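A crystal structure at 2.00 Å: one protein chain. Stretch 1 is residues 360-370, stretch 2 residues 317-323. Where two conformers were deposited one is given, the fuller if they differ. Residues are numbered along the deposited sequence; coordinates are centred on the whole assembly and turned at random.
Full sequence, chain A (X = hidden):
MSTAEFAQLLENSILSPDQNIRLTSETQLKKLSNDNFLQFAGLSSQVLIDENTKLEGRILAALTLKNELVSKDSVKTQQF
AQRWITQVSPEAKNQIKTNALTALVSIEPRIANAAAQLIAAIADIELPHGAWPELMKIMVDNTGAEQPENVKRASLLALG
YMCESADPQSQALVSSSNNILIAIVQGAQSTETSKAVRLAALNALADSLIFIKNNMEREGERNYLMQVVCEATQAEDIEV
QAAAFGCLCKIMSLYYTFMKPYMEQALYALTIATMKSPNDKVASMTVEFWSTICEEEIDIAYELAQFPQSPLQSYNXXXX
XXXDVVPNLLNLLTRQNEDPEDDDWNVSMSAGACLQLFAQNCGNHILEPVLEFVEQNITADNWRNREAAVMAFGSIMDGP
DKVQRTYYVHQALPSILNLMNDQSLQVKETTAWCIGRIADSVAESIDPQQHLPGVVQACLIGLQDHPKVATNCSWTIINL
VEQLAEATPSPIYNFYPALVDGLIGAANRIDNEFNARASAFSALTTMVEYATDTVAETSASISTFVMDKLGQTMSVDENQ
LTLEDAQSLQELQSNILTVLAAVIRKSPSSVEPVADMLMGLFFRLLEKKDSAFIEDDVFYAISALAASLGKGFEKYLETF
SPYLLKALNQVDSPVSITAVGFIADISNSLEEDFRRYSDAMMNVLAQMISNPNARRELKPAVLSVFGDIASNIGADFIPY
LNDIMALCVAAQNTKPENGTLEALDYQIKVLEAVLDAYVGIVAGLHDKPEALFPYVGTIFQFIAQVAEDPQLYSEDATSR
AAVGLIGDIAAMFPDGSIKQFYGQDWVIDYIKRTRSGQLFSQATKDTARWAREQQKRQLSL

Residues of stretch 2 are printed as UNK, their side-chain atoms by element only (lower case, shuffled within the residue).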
ATOM      1  N   GLN A 360      17.938  -8.874  -6.876  1.00 25.61           N
ATOM      2  CA  GLN A 360      17.228  -8.060  -7.860  1.00 29.05           C
ATOM      3  C   GLN A 360      18.082  -6.883  -8.315  1.00 38.29           C
ATOM      4  O   GLN A 360      18.077  -6.518  -9.496  1.00 37.64           O
ATOM      5  CB  GLN A 360      15.903  -7.563  -7.270  1.00 33.62           C
ATOM      6  CG  GLN A 360      14.893  -8.667  -7.030  1.00 32.79           C
ATOM      7  CD  GLN A 360      13.711  -8.216  -6.194  1.00 35.38           C
ATOM      8  OE1 GLN A 360      13.867  -7.482  -5.218  1.00 31.66           O
ATOM      9  NE2 GLN A 360      12.518  -8.659  -6.573  1.00 39.31           N
ATOM     10  N   ASN A 361      18.827  -6.284  -7.391  1.00 29.43           N
ATOM     11  CA  ASN A 361      19.596  -5.085  -7.699  1.00 32.64           C
ATOM     12  C   ASN A 361      20.877  -5.408  -8.457  1.00 34.99           C
ATOM     13  O   ASN A 361      21.322  -4.603  -9.283  1.00 36.76           O
ATOM     14  CB  ASN A 361      19.916  -4.354  -6.395  1.00 35.69           C
ATOM     15  CG  ASN A 361      20.635  -3.039  -6.609  1.00 41.07           C
ATOM     16  OD1 ASN A 361      20.582  -2.448  -7.684  1.00 40.00           O
ATOM     17  ND2 ASN A 361      21.301  -2.566  -5.564  1.00 40.04           N
ATOM     18  N   CYS A 362      21.461  -6.580  -8.215  1.00 26.22           N
ATOM     19  CA  CYS A 362      22.826  -6.872  -8.633  1.00 32.01           C
ATOM     20  C   CYS A 362      22.951  -8.080  -9.553  1.00 38.36           C
ATOM     21  O   CYS A 362      24.063  -8.376 -10.004  1.00 33.35           O
ATOM     22  CB  CYS A 362      23.711  -7.091  -7.397  1.00 30.80           C
ATOM     23  SG  CYS A 362      23.705  -5.683  -6.267  1.00 34.91           S
ATOM     24  N   GLY A 363      21.867  -8.799  -9.818  1.00 34.06           N
ATOM     25  CA  GLY A 363      21.902  -9.837 -10.835  1.00 37.27           C
ATOM     26  C   GLY A 363      22.976 -10.881 -10.582  1.00 29.19           C
ATOM     27  O   GLY A 363      23.152 -11.371  -9.460  1.00 31.76           O
ATOM     28  N   ASN A 364      23.705 -11.227 -11.649  1.00 29.68           N
ATOM     29  CA  ASN A 364      24.687 -12.308 -11.591  1.00 31.43           C
ATOM     30  C   ASN A 364      25.738 -12.107 -10.502  1.00 38.02           C
ATOM     31  O   ASN A 364      26.358 -13.081 -10.071  1.00 27.77           O
ATOM     32  CB  ASN A 364      25.391 -12.450 -12.948  1.00 30.94           C
ATOM     33  CG  ASN A 364      24.466 -12.945 -14.043  1.00 29.74           C
ATOM     34  OD1 ASN A 364      23.357 -13.406 -13.776  1.00 34.80           O
ATOM     35  ND2 ASN A 364      24.926 -12.856 -15.291  1.00 29.76           N
ATOM     36  N   HIS A 365      25.972 -10.879 -10.043  1.00 32.95           N
ATOM     37  CA  HIS A 365      27.002 -10.691  -9.028  1.00 31.60           C
ATOM     38  C   HIS A 365      26.653 -11.369  -7.705  1.00 28.99           C
ATOM     39  O   HIS A 365      27.546 -11.560  -6.875  1.00 33.60           O
ATOM     40  CB  HIS A 365      27.255  -9.201  -8.786  1.00 32.07           C
ATOM     41  CG  HIS A 365      28.024  -8.533  -9.879  1.00 39.90           C
ATOM     42  ND1 HIS A 365      27.443  -8.128 -11.063  1.00 54.20           N
ATOM     43  CD2 HIS A 365      29.332  -8.192  -9.966  1.00 50.39           C
ATOM     44  CE1 HIS A 365      28.361  -7.569 -11.832  1.00 50.69           C
ATOM     45  NE2 HIS A 365      29.515  -7.594 -11.190  1.00 44.44           N
ATOM     46  N   ILE A 366      25.387 -11.743  -7.488  1.00 28.90           N
ATOM     47  CA  ILE A 366      25.013 -12.390  -6.229  1.00 30.94           C
ATOM     48  C   ILE A 366      25.361 -13.876  -6.214  1.00 34.47           C
ATOM     49  O   ILE A 366      25.405 -14.483  -5.136  1.00 32.68           O
ATOM     50  CB  ILE A 366      23.509 -12.206  -5.944  1.00 32.56           C
ATOM     51  CG1 ILE A 366      23.176 -12.482  -4.477  1.00 39.93           C
ATOM     52  CG2 ILE A 366      22.639 -13.132  -6.810  1.00 23.09           C
ATOM     53  CD1 ILE A 366      23.780 -11.515  -3.511  1.00 43.91           C
ATOM     54  N   LEU A 367      25.631 -14.470  -7.379  1.00 33.92           N
ATOM     55  CA  LEU A 367      25.615 -15.924  -7.512  1.00 34.34           C
ATOM     56  C   LEU A 367      26.732 -16.595  -6.707  1.00 25.08           C
ATOM     57  O   LEU A 367      26.482 -17.549  -5.960  1.00 29.41           O
ATOM     58  CB  LEU A 367      25.720 -16.303  -8.993  1.00 29.87           C
ATOM     59  CG  LEU A 367      24.552 -15.922  -9.917  1.00 35.34           C
ATOM     60  CD1 LEU A 367      24.956 -16.002 -11.386  1.00 37.27           C
ATOM     61  CD2 LEU A 367      23.370 -16.820  -9.670  1.00 27.53           C
ATOM     62  N   GLU A 368      27.971 -16.126  -6.850  1.00 29.36           N
ATOM     63  CA  GLU A 368      29.110 -16.871  -6.307  0.58 28.40           C
ATOM     64  C   GLU A 368      29.010 -17.079  -4.801  1.00 24.12           C
ATOM     65  O   GLU A 368      29.077 -18.232  -4.343  1.00 30.41           O
ATOM     66  CB  GLU A 368      30.409 -16.167  -6.711  0.58 38.53           C
ATOM     67  CG  GLU A 368      31.686 -16.940  -6.367  0.58 42.41           C
ATOM     68  CD  GLU A 368      32.074 -16.836  -4.896  0.58 49.49           C
ATOM     69  OE1 GLU A 368      32.504 -17.859  -4.318  0.58 61.33           O
ATOM     70  OE2 GLU A 368      31.944 -15.737  -4.317  0.58 51.63           O
ATOM     71  N   PRO A 369      28.856 -16.033  -3.975  1.00 28.84           N
ATOM     72  CA  PRO A 369      28.770 -16.285  -2.523  1.00 38.32           C
ATOM     73  C   PRO A 369      27.546 -17.099  -2.117  1.00 33.50           C
ATOM     74  O   PRO A 369      27.629 -17.952  -1.215  1.00 32.43           O
ATOM     75  CB  PRO A 369      28.748 -14.869  -1.924  1.00 38.79           C
ATOM     76  CG  PRO A 369      28.288 -13.976  -3.037  1.00 36.31           C
ATOM     77  CD  PRO A 369      28.818 -14.596  -4.293  1.00 29.12           C
ATOM     78  N   VAL A 370      26.409 -16.884  -2.778  1.00 29.48           N
ATOM     79  CA  VAL A 370      25.206 -17.638  -2.426  1.00 28.98           C
ATOM     80  C   VAL A 370      25.369 -19.103  -2.799  1.00 28.59           C
ATOM     81  O   VAL A 370      25.113 -19.993  -1.985  1.00 27.89           O
ATOM     82  CB  VAL A 370      23.965 -17.026  -3.093  1.00 23.27           C
ATOM     83  CG1 VAL A 370      22.750 -17.920  -2.868  1.00 28.10           C
ATOM     84  CG2 VAL A 370      23.718 -15.629  -2.538  1.00 34.82           C
ATOM     85  N   UNK A 317      26.418   1.075  -4.362  1.00 35.38           N
ATOM     86  CA  UNK A 317      26.901   0.641  -3.052  1.00 34.31           C
ATOM     87  C   UNK A 317      26.766  -0.867  -2.880  1.00 36.25           C
ATOM     88  O   UNK A 317      27.699  -1.542  -2.426  1.00 35.25           O
ATOM     89  c   UNK A 317      25.531   5.091  -1.644  1.00 38.83           C
ATOM     90  c   UNK A 317      27.888   4.708  -1.819  1.00 34.94           C
ATOM     91  c   UNK A 317      26.119   1.354  -1.943  1.00 32.46           C
ATOM     92  c   UNK A 317      26.370   2.839  -1.862  1.00 32.15           C
ATOM     93  c   UNK A 317      27.661   3.346  -1.903  1.00 29.62           C
ATOM     94  c   UNK A 317      25.310   3.726  -1.724  1.00 33.44           C
ATOM     95  c   UNK A 317      26.825   5.582  -1.689  1.00 42.13           C
ATOM     96  N   UNK A 318      25.586  -1.407  -3.193  1.00 28.85           N
ATOM     97  CA  UNK A 318      25.334  -2.827  -2.981  1.00 29.74           C
ATOM     98  C   UNK A 318      26.236  -3.674  -3.867  1.00 29.40           C
ATOM     99  O   UNK A 318      26.902  -4.599  -3.390  1.00 32.49           O
ATOM    100  c   UNK A 318      23.862  -3.142  -3.248  1.00 32.92           C
ATOM    101  N   UNK A 319      26.281  -3.355  -5.162  1.00 30.36           N
ATOM    102  CA  UNK A 319      27.093  -4.130  -6.097  1.00 30.69           C
ATOM    103  C   UNK A 319      28.533  -4.243  -5.610  1.00 38.34           C
ATOM    104  O   UNK A 319      29.085  -5.343  -5.516  1.00 37.93           O
ATOM    105  c   UNK A 319      27.728  -4.246  -8.613  1.00 45.61           C
ATOM    106  c   UNK A 319      27.037  -3.485  -7.482  1.00 35.61           C
ATOM    107  c   UNK A 319      27.018  -5.550  -8.876  1.00 40.18           C
ATOM    108  c   UNK A 319      27.782  -3.413  -9.881  1.00 46.98           C
ATOM    109  N   UNK A 320      29.145  -3.107  -5.264  1.00 43.19           N
ATOM    110  CA  UNK A 320      30.545  -3.096  -4.850  1.00 47.72           C
ATOM    111  C   UNK A 320      30.770  -3.877  -3.563  1.00 43.36           C
ATOM    112  O   UNK A 320      31.867  -4.398  -3.344  1.00 47.84           O
ATOM    113  c   UNK A 320      31.016  -1.657  -4.650  1.00 52.61           C
ATOM    114  o   UNK A 320      30.799  -0.869  -5.810  1.00 42.07           O
ATOM    115  N   UNK A 321      29.765  -3.948  -2.692  1.00 32.97           N
ATOM    116  CA  UNK A 321      29.928  -4.501  -1.353  1.00 37.09           C
ATOM    117  C   UNK A 321      29.516  -5.965  -1.238  1.00 38.26           C
ATOM    118  O   UNK A 321      29.637  -6.538  -0.150  1.00 33.03           O
ATOM    119  c   UNK A 321      29.108  -3.680  -0.356  1.00 48.00           C
ATOM    120  o   UNK A 321      29.373  -2.297  -0.493  1.00 35.83           O
ATOM    121  N   UNK A 322      29.025  -6.575  -2.321  1.00 42.62           N
ATOM    122  CA  UNK A 322      28.478  -7.934  -2.249  1.00 43.15           C
ATOM    123  C   UNK A 322      29.463  -8.883  -1.587  1.00 44.95           C
ATOM    124  O   UNK A 322      29.095  -9.669  -0.702  1.00 44.02           O
ATOM    125  c   UNK A 322      26.835  -7.723  -4.132  1.00 53.39           C
ATOM    126  c   UNK A 322      27.870  -9.937  -3.658  1.00 51.92           C
ATOM    127  c   UNK A 322      26.507  -7.994  -5.571  1.00 60.19           C
ATOM    128  c   UNK A 322      28.095  -8.429  -3.653  1.00 45.58           C
ATOM    129  N   UNK A 323      30.721  -8.841  -2.038  1.00 35.73           N
ATOM    130  CA  UNK A 323      31.765  -9.716  -1.519  1.00 48.20           C
ATOM    131  C   UNK A 323      31.788  -9.719   0.005  1.00 40.57           C
ATOM    132  O   UNK A 323      31.990 -10.766   0.629  1.00 40.07           O
ATOM    133  c   UNK A 323      34.669  -8.818  -4.076  1.00 72.97           C
ATOM    134  c   UNK A 323      34.759  -8.742  -5.616  1.00 76.47           C
ATOM    135  c   UNK A 323      33.136  -9.275  -2.063  1.00 57.35           C
ATOM    136  c   UNK A 323      33.340  -9.453  -3.581  1.00 69.19           C
ATOM    137  n   UNK A 323      35.891  -7.889  -6.140  1.00 84.73           N
TER

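Position 317 carries seven side-chain carbons, one leading into a ring of six, with no heteroatom. Its CA-to-CB bond points sideways, and the ring leads away from stretch 1 and does not touch it. This is Phe317. The residue is buried, a setting that suits an aromatic hydrocarbon, but it takes no part in this contact.

At position 318 a single carbon points toward stretch 1, 3.9 Å from SG of Cys362 and 3.5 Å from ND2 of Asn361, as measured from CB. One carbon and nothing further means Ala318. So small a side chain lets the helix come close to both residues, and ND2 of Asn361 finds its hydrogen bond elsewhere in the structure.

Position 319 has four carbons, forked at the second. The side chain leaves sideways, yet its end swings nearer, setting a terminal carbon over the face of the His365 ring and near CB of Cys362. This is Leu319, with chi1 t and chi2 p. CD1 lies 3.5 Å from the centroid of the His365 ring, 19° off the ring normal, a CH-pi contact. The same CD1 is 3.9 Å from CB of Cys362, while SG of Cys362 lies 3.6 Å from the backbone N of Leu319. Leucine suits the place because its fork lies beyond CB and carries a methyl out over the ring.

Position 320 shows one carbon and then one oxygen, pointing away from stretch 1: Ser320. A small polar side chain suits this partly exposed place, its hydroxyl hydrogen-bonded to a residue just outside the stretch.

Position 321 has the same two atoms, again out of reach of stretch 1, and is Ser321. In this buried place its OG donates a hydrogen bond of 2.7 Å to O of Phe317, one turn back, so the polar group is satisfied within its own helix.

Position 322 has four carbons, forked at the first, with one arm two carbons long. It points toward stretch 1, the long arm ending against Cys362 and His365, the short arm near Pro369 and Ile366. This is Ile322. Its CD1 lies 3.5 Å from CB of Cys362 and 3.5 Å from CB of His365; its CG2 lies 4.1 Å from CG of Pro369 and 4.4 Å from CD1 of Ile366. Branching at CB thus lets one residue meet several apolar neighbours.

Position 323 is a row of four carbons ending in nitrogen, without contact to stretch 1: Lys323. Its long charged side chain suits an exposed position.

The contact works by packing alone, for no hydrogen bond crosses it. Ala318, Leu319 and Ile322 supply the touching surface of the helix. Cys362 meets all three, His365 adds its ring face, and Ile366 and Pro369 extend the apolar surface around Ile322. About 346 Å² is buried, both sides summed.

Stretch 2, residues 317-323: FALSSIK
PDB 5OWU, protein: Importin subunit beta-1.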